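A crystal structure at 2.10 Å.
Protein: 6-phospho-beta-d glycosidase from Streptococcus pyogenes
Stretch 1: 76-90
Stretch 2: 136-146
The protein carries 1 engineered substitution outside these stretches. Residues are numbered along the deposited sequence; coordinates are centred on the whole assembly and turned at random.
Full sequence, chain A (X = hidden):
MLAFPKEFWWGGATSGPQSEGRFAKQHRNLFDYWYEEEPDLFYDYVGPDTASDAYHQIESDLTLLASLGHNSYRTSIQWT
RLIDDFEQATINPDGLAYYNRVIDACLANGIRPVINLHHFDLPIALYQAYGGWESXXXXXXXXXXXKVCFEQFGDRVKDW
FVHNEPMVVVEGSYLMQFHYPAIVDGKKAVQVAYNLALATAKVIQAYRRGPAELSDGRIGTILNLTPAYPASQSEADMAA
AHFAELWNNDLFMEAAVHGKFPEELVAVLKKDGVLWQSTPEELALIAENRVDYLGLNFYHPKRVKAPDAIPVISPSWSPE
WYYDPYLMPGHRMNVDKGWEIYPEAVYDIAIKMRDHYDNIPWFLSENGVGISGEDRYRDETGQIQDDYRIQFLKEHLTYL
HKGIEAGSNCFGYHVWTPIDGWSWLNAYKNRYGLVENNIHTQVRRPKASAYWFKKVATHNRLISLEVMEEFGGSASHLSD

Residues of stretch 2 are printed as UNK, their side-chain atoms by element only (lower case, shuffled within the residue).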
ATOM      1  N   SER A  76      -1.811  -9.098   3.083  1.00 23.82           N
ATOM      2  CA  SER A  76      -3.106  -8.659   3.510  1.00 24.06           C
ATOM      3  C   SER A  76      -4.024  -9.834   3.648  1.00 24.97           C
ATOM      4  O   SER A  76      -3.839 -10.879   3.020  1.00 24.34           O
ATOM      5  CB  SER A  76      -3.684  -7.596   2.564  1.00 26.17           C
ATOM      6  OG  SER A  76      -4.126  -8.152   1.330  1.00 24.04           O
ATOM      7  N   ILE A  77      -4.995  -9.655   4.547  1.00 25.84           N
ATOM      8  CA  ILE A  77      -6.143 -10.574   4.696  1.00 25.87           C
ATOM      9  C   ILE A  77      -7.264  -9.980   3.838  1.00 24.86           C
ATOM     10  O   ILE A  77      -7.587  -8.768   3.956  1.00 26.60           O
ATOM     11  CB  ILE A  77      -6.592 -10.697   6.182  1.00 26.22           C
ATOM     12  CG1 ILE A  77      -5.514 -11.363   7.055  1.00 28.56           C
ATOM     13  CG2 ILE A  77      -7.909 -11.440   6.326  1.00 28.23           C
ATOM     14  CD1 ILE A  77      -5.808 -11.348   8.564  1.00 29.73           C
ATOM     15  N   GLN A  78      -7.835 -10.838   2.998  1.00 25.66           N
ATOM     16  CA  GLN A  78      -9.000 -10.505   2.135  1.00 25.11           C
ATOM     17  C   GLN A  78     -10.280 -10.696   2.861  1.00 24.74           C
ATOM     18  O   GLN A  78     -10.590 -11.796   3.225  1.00 28.09           O
ATOM     19  CB  GLN A  78      -9.030 -11.341   0.875  1.00 23.40           C
ATOM     20  CG  GLN A  78      -7.833 -11.050  -0.045  1.00 26.13           C
ATOM     21  CD  GLN A  78      -8.034 -11.590  -1.464  1.00 26.91           C
ATOM     22  OE1 GLN A  78      -8.796 -11.045  -2.238  1.00 25.18           O
ATOM     23  NE2 GLN A  78      -7.325 -12.656  -1.794  1.00 27.59           N
ATOM     24  N   TRP A  79     -11.015  -9.598   3.045  1.00 25.75           N
ATOM     25  CA  TRP A  79     -12.385  -9.590   3.471  1.00 23.99           C
ATOM     26  C   TRP A  79     -13.221 -10.637   2.698  1.00 23.72           C
ATOM     27  O   TRP A  79     -14.059 -11.359   3.286  1.00 22.10           O
ATOM     28  CB  TRP A  79     -12.895  -8.167   3.203  1.00 25.02           C
ATOM     29  CG  TRP A  79     -14.124  -7.749   3.878  1.00 26.34           C
ATOM     30  CD1 TRP A  79     -14.987  -8.526   4.591  1.00 25.10           C
ATOM     31  CD2 TRP A  79     -14.665  -6.402   3.895  1.00 28.74           C
ATOM     32  NE1 TRP A  79     -16.046  -7.763   5.045  1.00 25.55           N
ATOM     33  CE2 TRP A  79     -15.866  -6.454   4.641  1.00 27.72           C
ATOM     34  CE3 TRP A  79     -14.243  -5.155   3.342  1.00 25.35           C
ATOM     35  CZ2 TRP A  79     -16.658  -5.332   4.841  1.00 27.57           C
ATOM     36  CZ3 TRP A  79     -15.018  -4.056   3.550  1.00 26.00           C
ATOM     37  CH2 TRP A  79     -16.235  -4.145   4.281  1.00 25.74           C
ATOM     38  N   THR A  80     -12.972 -10.728   1.391  1.00 22.90           N
ATOM     39  CA  THR A  80     -13.685 -11.636   0.523  1.00 24.16           C
ATOM     40  C   THR A  80     -13.340 -13.110   0.742  1.00 25.93           C
ATOM     41  O   THR A  80     -14.096 -13.943   0.302  1.00 26.35           O
ATOM     42  CB  THR A  80     -13.425 -11.311  -0.970  1.00 26.94           C
ATOM     43  OG1 THR A  80     -12.005 -11.320  -1.261  1.00 25.02           O
ATOM     44  CG2 THR A  80     -14.058  -9.997  -1.328  1.00 24.03           C
ATOM     45  N   ARG A  81     -12.234 -13.425   1.436  1.00 26.28           N
ATOM     46  CA  ARG A  81     -11.890 -14.828   1.825  1.00 26.25           C
ATOM     47  C   ARG A  81     -12.318 -15.151   3.247  1.00 26.67           C
ATOM     48  O   ARG A  81     -12.805 -16.223   3.493  1.00 25.39           O
ATOM     49  CB  ARG A  81     -10.368 -15.071   1.704  1.00 25.51           C
ATOM     50  CG  ARG A  81      -9.953 -16.477   2.049  1.00 24.92           C
ATOM     51  CD  ARG A  81      -8.494 -16.705   1.838  1.00 24.68           C
ATOM     52  NE  ARG A  81      -8.065 -16.595   0.461  1.00 25.38           N
ATOM     53  CZ  ARG A  81      -8.308 -17.457  -0.511  1.00 26.29           C
ATOM     54  NH1 ARG A  81      -9.002 -18.522  -0.303  1.00 25.01           N
ATOM     55  NH2 ARG A  81      -7.813 -17.225  -1.758  1.00 28.94           N
ATOM     56  N   LEU A  82     -12.087 -14.242   4.183  1.00 28.82           N
ATOM     57  CA  LEU A  82     -12.326 -14.548   5.619  1.00 27.80           C
ATOM     58  C   LEU A  82     -13.806 -14.575   6.011  1.00 27.88           C
ATOM     59  O   LEU A  82     -14.200 -15.340   6.889  1.00 28.02           O
ATOM     60  CB  LEU A  82     -11.616 -13.566   6.524  1.00 26.19           C
ATOM     61  CG  LEU A  82     -11.650 -13.891   8.035  1.00 27.64           C
ATOM     62  CD1 LEU A  82     -11.158 -15.339   8.322  1.00 25.95           C
ATOM     63  CD2 LEU A  82     -10.782 -12.873   8.760  1.00 29.26           C
ATOM     64  N   ILE A  83     -14.621 -13.733   5.377  1.00 27.09           N
ATOM     65  CA  ILE A  83     -15.981 -13.547   5.799  1.00 26.24           C
ATOM     66  C   ILE A  83     -16.995 -14.259   4.924  1.00 28.51           C
ATOM     67  O   ILE A  83     -16.897 -14.271   3.708  1.00 29.24           O
ATOM     68  CB  ILE A  83     -16.300 -12.043   5.924  1.00 26.55           C
ATOM     69  CG1 ILE A  83     -15.413 -11.373   6.970  1.00 26.73           C
ATOM     70  CG2 ILE A  83     -17.788 -11.836   6.260  1.00 28.22           C
ATOM     71  CD1 ILE A  83     -15.466 -11.978   8.388  1.00 27.78           C
ATOM     72  N   ASP A  84     -17.968 -14.884   5.571  1.00 27.80           N
ATOM     73  CA  ASP A  84     -19.006 -15.609   4.899  1.00 27.77           C
ATOM     74  C   ASP A  84     -20.162 -14.611   4.662  1.00 29.92           C
ATOM     75  O   ASP A  84     -20.370 -14.167   3.545  1.00 27.71           O
ATOM     76  CB  ASP A  84     -19.408 -16.830   5.744  1.00 28.22           C
ATOM     77  CG  ASP A  84     -20.663 -17.557   5.209  1.00 30.96           C
ATOM     78  OD1 ASP A  84     -21.218 -17.244   4.142  1.00 33.07           O
ATOM     79  OD2 ASP A  84     -21.133 -18.442   5.903  1.00 32.53           O
ATOM     80  N   ASP A  85     -20.839 -14.184   5.727  1.00 32.10           N
ATOM     81  CA  ASP A  85     -21.983 -13.294   5.603  1.00 35.06           C
ATOM     82  C   ASP A  85     -21.409 -11.940   6.036  1.00 32.86           C
ATOM     83  O   ASP A  85     -20.991 -11.774   7.172  1.00 30.57           O
ATOM     84  CB  ASP A  85     -23.126 -13.828   6.503  1.00 36.34           C
ATOM     85  CG  ASP A  85     -24.294 -12.830   6.697  1.00 41.53           C
ATOM     86  OD1 ASP A  85     -24.226 -11.651   6.303  1.00 35.89           O
ATOM     87  OD2 ASP A  85     -25.293 -13.258   7.329  1.00 57.38           O
ATOM     88  N   PHE A  86     -21.348 -10.997   5.111  1.00 28.92           N
ATOM     89  CA  PHE A  86     -20.799  -9.680   5.367  1.00 32.50           C
ATOM     90  C   PHE A  86     -21.556  -8.871   6.406  1.00 30.86           C
ATOM     91  O   PHE A  86     -20.943  -8.097   7.119  1.00 28.40           O
ATOM     92  CB  PHE A  86     -20.726  -8.842   4.096  1.00 32.08           C
ATOM     93  CG  PHE A  86     -19.802  -9.375   3.060  1.00 32.13           C
ATOM     94  CD1 PHE A  86     -18.471  -9.580   3.332  1.00 32.93           C
ATOM     95  CD2 PHE A  86     -20.249  -9.610   1.785  1.00 31.51           C
ATOM     96  CE1 PHE A  86     -17.617 -10.062   2.367  1.00 32.46           C
ATOM     97  CE2 PHE A  86     -19.387 -10.080   0.801  1.00 32.61           C
ATOM     98  CZ  PHE A  86     -18.063 -10.300   1.092  1.00 32.17           C
ATOM     99  N   GLU A  87     -22.875  -9.030   6.462  1.00 31.45           N
ATOM    100  CA  GLU A  87     -23.723  -8.217   7.333  1.00 32.16           C
ATOM    101  C   GLU A  87     -23.504  -8.649   8.776  1.00 32.44           C
ATOM    102  O   GLU A  87     -23.610  -7.873   9.648  1.00 33.91           O
ATOM    103  CB  GLU A  87     -25.220  -8.432   6.999  1.00 32.05           C
ATOM    104  CG  GLU A  87     -25.649  -7.985   5.619  1.00 32.13           C
ATOM    105  CD  GLU A  87     -25.544  -6.465   5.419  1.00 35.13           C
ATOM    106  OE1 GLU A  87     -25.564  -5.639   6.371  1.00 32.98           O
ATOM    107  OE2 GLU A  87     -25.476  -6.069   4.286  1.00 35.84           O
ATOM    108  N   GLN A  88     -23.160  -9.898   9.022  1.00 36.36           N
ATOM    109  CA  GLN A  88     -23.002 -10.418  10.397  1.00 38.71           C
ATOM    110  C   GLN A  88     -21.547 -10.696  10.703  1.00 34.88           C
ATOM    111  O   GLN A  88     -21.237 -11.141  11.782  1.00 34.72           O
ATOM    112  CB  GLN A  88     -23.831 -11.724  10.543  1.00 43.58           C
ATOM    113  CG  GLN A  88     -25.316 -11.495  10.727  1.00 47.43           C
ATOM    114  CD  GLN A  88     -25.615 -11.061  12.157  1.00 59.36           C
ATOM    115  OE1 GLN A  88     -25.637 -11.879  13.083  1.00 69.71           O
ATOM    116  NE2 GLN A  88     -25.815  -9.770  12.349  1.00 62.50           N
ATOM    117  N   ALA A  89     -20.651 -10.448   9.752  1.00 31.37           N
ATOM    118  CA  ALA A  89     -19.274 -10.903   9.821  1.00 29.15           C
ATOM    119  C   ALA A  89     -19.107 -12.336  10.388  1.00 31.17           C
ATOM    120  O   ALA A  89     -18.279 -12.571  11.293  1.00 32.62           O
ATOM    121  CB  ALA A  89     -18.453  -9.905  10.604  1.00 29.07           C
ATOM    122  N   THR A  90     -19.883 -13.294   9.878  1.00 32.18           N
ATOM    123  CA  THR A  90     -19.608 -14.681  10.173  1.00 32.47           C
ATOM    124  C   THR A  90     -18.387 -15.140   9.377  1.00 31.29           C
ATOM    125  O   THR A  90     -17.978 -14.509   8.402  1.00 30.00           O
ATOM    126  CB  THR A  90     -20.802 -15.545   9.914  1.00 34.91           C
ATOM    127  OG1 THR A  90     -21.264 -15.352   8.584  1.00 32.83           O
ATOM    128  CG2 THR A  90     -21.926 -15.134  10.885  1.00 36.53           C
ATOM    129  N   UNK A 136     -21.364   4.584   4.942  1.00 24.40           N
ATOM    130  CA  UNK A 136     -20.947   4.417   6.342  1.00 28.67           C
ATOM    131  C   UNK A 136     -21.401   3.107   6.968  1.00 28.88           C
ATOM    132  O   UNK A 136     -20.770   2.620   7.929  1.00 28.81           O
ATOM    133  c   UNK A 136     -21.336   5.619   7.158  1.00 29.57           C
ATOM    134  n   UNK A 136     -20.457  10.542   7.721  1.00 27.55           N
ATOM    135  c   UNK A 136     -21.023   8.160   7.402  1.00 27.83           C
ATOM    136  c   UNK A 136     -20.602   6.884   6.651  1.00 28.26           C
ATOM    137  c   UNK A 136     -20.247   9.357   6.870  1.00 28.36           C
ATOM    138  N   UNK A 137     -22.417   2.467   6.390  1.00 28.38           N
ATOM    139  CA  UNK A 137     -22.785   1.108   6.815  1.00 28.73           C
ATOM    140  C   UNK A 137     -21.695   0.109   6.404  1.00 28.73           C
ATOM    141  O   UNK A 137     -21.281  -0.714   7.193  1.00 30.28           O
ATOM    142  c   UNK A 137     -24.495  -0.728   6.566  1.00 29.76           C
ATOM    143  c   UNK A 137     -25.012  -2.453   7.825  1.00 35.10           C
ATOM    144  c   UNK A 137     -24.136   0.689   6.252  1.00 28.60           C
ATOM    145  n   UNK A 137     -24.677  -1.178   7.854  1.00 34.68           N
ATOM    146  c   UNK A 137     -24.712  -1.787   5.761  1.00 29.86           C
ATOM    147  n   UNK A 137     -25.027  -2.846   6.564  1.00 32.23           N
ATOM    148  N   UNK A 138     -21.218   0.218   5.178  1.00 25.49           N
ATOM    149  CA  UNK A 138     -20.067  -0.558   4.732  1.00 27.40           C
ATOM    150  C   UNK A 138     -18.830  -0.406   5.633  1.00 26.46           C
ATOM    151  O   UNK A 138     -18.115  -1.416   5.896  1.00 24.19           O
ATOM    152  c   UNK A 138     -18.293  -0.772   2.916  1.00 29.22           C
ATOM    153  c   UNK A 138     -20.785  -0.872   2.366  1.00 26.96           C
ATOM    154  c   UNK A 138     -19.710  -0.268   3.271  1.00 28.55           C
ATOM    155  N   UNK A 139     -18.562   0.821   6.051  1.00 25.34           N
ATOM    156  CA  UNK A 139     -17.494   1.090   7.012  1.00 27.74           C
ATOM    157  C   UNK A 139     -17.698   0.291   8.270  1.00 28.70           C
ATOM    158  O   UNK A 139     -16.757  -0.284   8.805  1.00 25.35           O
ATOM    159  c   UNK A 139     -16.767   3.292   6.216  1.00 28.87           C
ATOM    160  c   UNK A 139     -17.420   2.555   7.380  1.00 27.43           C
ATOM    161  c   UNK A 139     -16.613   2.777   8.667  1.00 28.37           C
ATOM    162  N   UNK A 140     -18.927   0.238   8.748  1.00 30.69           N
ATOM    163  CA  UNK A 140     -19.234  -0.591   9.942  1.00 30.32           C
ATOM    164  C   UNK A 140     -19.014  -2.059   9.683  1.00 29.57           C
ATOM    165  O   UNK A 140     -18.551  -2.733  10.551  1.00 29.58           O
ATOM    166  o   UNK A 140     -21.973   1.472  11.167  1.00 38.97           O
ATOM    167  c   UNK A 140     -20.861   0.949  11.165  1.00 32.58           C
ATOM    168  o   UNK A 140     -19.919   1.490  11.755  1.00 33.39           O
ATOM    169  c   UNK A 140     -20.676  -0.379  10.427  1.00 30.25           C
ATOM    170  N   UNK A 141     -19.361  -2.567   8.496  1.00 28.43           N
ATOM    171  CA  UNK A 141     -19.124  -3.963   8.188  1.00 27.20           C
ATOM    172  C   UNK A 141     -17.571  -4.273   8.092  1.00 29.38           C
ATOM    173  O   UNK A 141     -17.102  -5.356   8.481  1.00 25.37           O
ATOM    174  c   UNK A 141     -21.918  -4.652   5.538  1.00 30.23           C
ATOM    175  c   UNK A 141     -22.036  -4.866   8.015  1.00 27.71           C
ATOM    176  c   UNK A 141     -19.841  -4.347   6.904  1.00 28.19           C
ATOM    177  c   UNK A 141     -21.350  -4.161   6.849  1.00 29.23           C
ATOM    178  N   UNK A 142     -16.803  -3.305   7.600  1.00 25.05           N
ATOM    179  CA  UNK A 142     -15.341  -3.417   7.590  1.00 27.53           C
ATOM    180  C   UNK A 142     -14.793  -3.558   9.029  1.00 26.66           C
ATOM    181  O   UNK A 142     -13.924  -4.384   9.309  1.00 23.83           O
ATOM    182  c   UNK A 142     -11.217  -1.028   7.274  1.00 26.14           C
ATOM    183  c   UNK A 142     -12.517  -3.153   6.178  1.00 22.47           C
ATOM    184  c   UNK A 142     -12.580  -1.081   7.314  1.00 25.64           C
ATOM    185  c   UNK A 142     -13.240  -2.176   6.800  1.00 25.89           C
ATOM    186  c   UNK A 142     -10.519  -2.031   6.687  1.00 25.38           C
ATOM    187  c   UNK A 142     -11.172  -3.085   6.116  1.00 24.25           C
ATOM    188  c   UNK A 142     -14.733  -2.226   6.828  1.00 24.33           C
ATOM    189  N   UNK A 143     -15.349  -2.784   9.931  1.00 26.54           N
ATOM    190  CA  UNK A 143     -14.986  -2.870  11.357  1.00 25.92           C
ATOM    191  C   UNK A 143     -15.288  -4.220  11.929  1.00 25.34           C
ATOM    192  O   UNK A 143     -14.490  -4.770  12.656  1.00 31.01           O
ATOM    193  c   UNK A 143     -15.715  -1.787  12.211  1.00 25.50           C
ATOM    194  c   UNK A 143     -15.263  -0.396  11.768  1.00 26.30           C
ATOM    195  c   UNK A 143     -15.499  -1.983  13.717  1.00 23.19           C
ATOM    196  N   UNK A 144     -16.440  -4.767  11.617  1.00 26.38           N
ATOM    197  CA  UNK A 144     -16.766  -6.081  12.097  1.00 25.22           C
ATOM    198  C   UNK A 144     -15.813  -7.139  11.556  1.00 29.39           C
ATOM    199  O   UNK A 144     -15.385  -8.063  12.297  1.00 27.25           O
ATOM    200  c   UNK A 144     -18.203  -6.388  11.798  1.00 26.67           C
ATOM    201  N   UNK A 145     -15.442  -7.012  10.260  1.00 26.69           N
ATOM    202  CA  UNK A 145     -14.383  -7.848   9.688  1.00 25.49           C
ATOM    203  C   UNK A 145     -13.054  -7.719  10.465  1.00 24.86           C
ATOM    204  O   UNK A 145     -12.406  -8.720  10.744  1.00 23.48           O
ATOM    205  c   UNK A 145     -12.458  -9.137   7.521  1.00 25.61           C
ATOM    206  c   UNK A 145     -10.469  -8.432   6.419  1.00 26.04           C
ATOM    207  c   UNK A 145     -11.253  -9.441   6.933  1.00 25.70           C
ATOM    208  c   UNK A 145     -12.092  -6.821   7.025  1.00 26.88           C
ATOM    209  c   UNK A 145     -10.886  -7.126   6.478  1.00 25.76           C
ATOM    210  c   UNK A 145     -14.199  -7.494   8.188  1.00 24.92           C
ATOM    211  c   UNK A 145     -12.880  -7.823   7.614  1.00 24.17           C
ATOM    212  N   UNK A 146     -12.655  -6.497  10.766  1.00 25.67           N
ATOM    213  CA  UNK A 146     -11.382  -6.240  11.472  1.00 30.00           C
ATOM    214  C   UNK A 146     -11.396  -6.914  12.852  1.00 29.69           C
ATOM    215  O   UNK A 146     -10.375  -7.518  13.250  1.00 27.64           O
ATOM    216  o   UNK A 146     -11.820  -4.078  12.578  1.00 31.76           O
ATOM    217  c   UNK A 146     -11.035  -4.739  11.565  1.00 29.08           C
TER
HETATM  218  O   HOH W   1     -18.153  -7.885   7.226  1.00 26.47           O

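Position 136 has five side-chain atoms, four carbons in an unbranched row ending in nitrogen. It touches nothing on stretch 1. It is Lys136.

Position 137 has one carbon and then a five-membered ring of three carbons and two nitrogens. A ring nitrogen comes close to the carboxylate of Glu87. This is His137. Its NE2 donates a hydrogen bond to Glu87 OE1 at 2.9 Å, with the oxygen near the plane of the ring.

Position 138 has three carbons, one carrying the other two. One of them lies near the outer end of the Trp79 ring. This is Val138; its CG1 is 4.2 Å from Trp79 CH2.

Position 139 has the same three-carbon fork, but it points away from stretch 1 and makes no contact. It is Val139.

Position 140 has two carbons, the second carrying two oxygens. Its end leads away from stretch 1. It is Asp140.

Position 141 has four carbons, forked at the second, and points toward stretch 1. It meets the backbone of Phe86 and Glu87, and the Trp79 ring. This is Leu141. CD2 lies 3.5 Å from Phe86 O, and CB is 3.9 Å from Trp79 CZ2.

Position 142 has one carbon and then a ring of six carbons. Its CB is 3.5 Å from Trp79 CH2. It is Phe142. Its ring lies oblique to the six-membered ring of Trp79, with planes at 48°.

Position 143 has three carbons, one carrying two, and points away. It is Val143.

Position 144 has a single carbon, which packs against Ala89. It is Ala144. The CB atoms of Ala89 and Ala144 are 3.7 Å apart.

Position 145 has one carbon and a six-carbon ring, set among Ile77, Trp79, Leu82 and Ile83. It is Phe145. CD1 is 3.7 Å from Ile83 CG1, and CE1 is 3.9 Å from Leu82 CD2.

Position 146 has one carbon and one oxygen, and points away. It is Ser146.

The contact is mainly apolar. Trp79 fits as a knob among Val138, Leu141, Phe142 and Phe145. Its five-membered ring and the Phe145 ring form an offset stack, with planes at 6°. Trp79 CA lies over the Phe145 ring, and Phe145 CB lies over the five-membered ring of Trp79. Water 1 accepts from Trp79 NE1 and donates to Phe86 O and Leu141 O, so the indole N-H is satisfied. At the exposed margin, the bond between His137 and Glu87 adds a polar link.

Stretch 2, residues 136-146: KHVVDLFVAFS
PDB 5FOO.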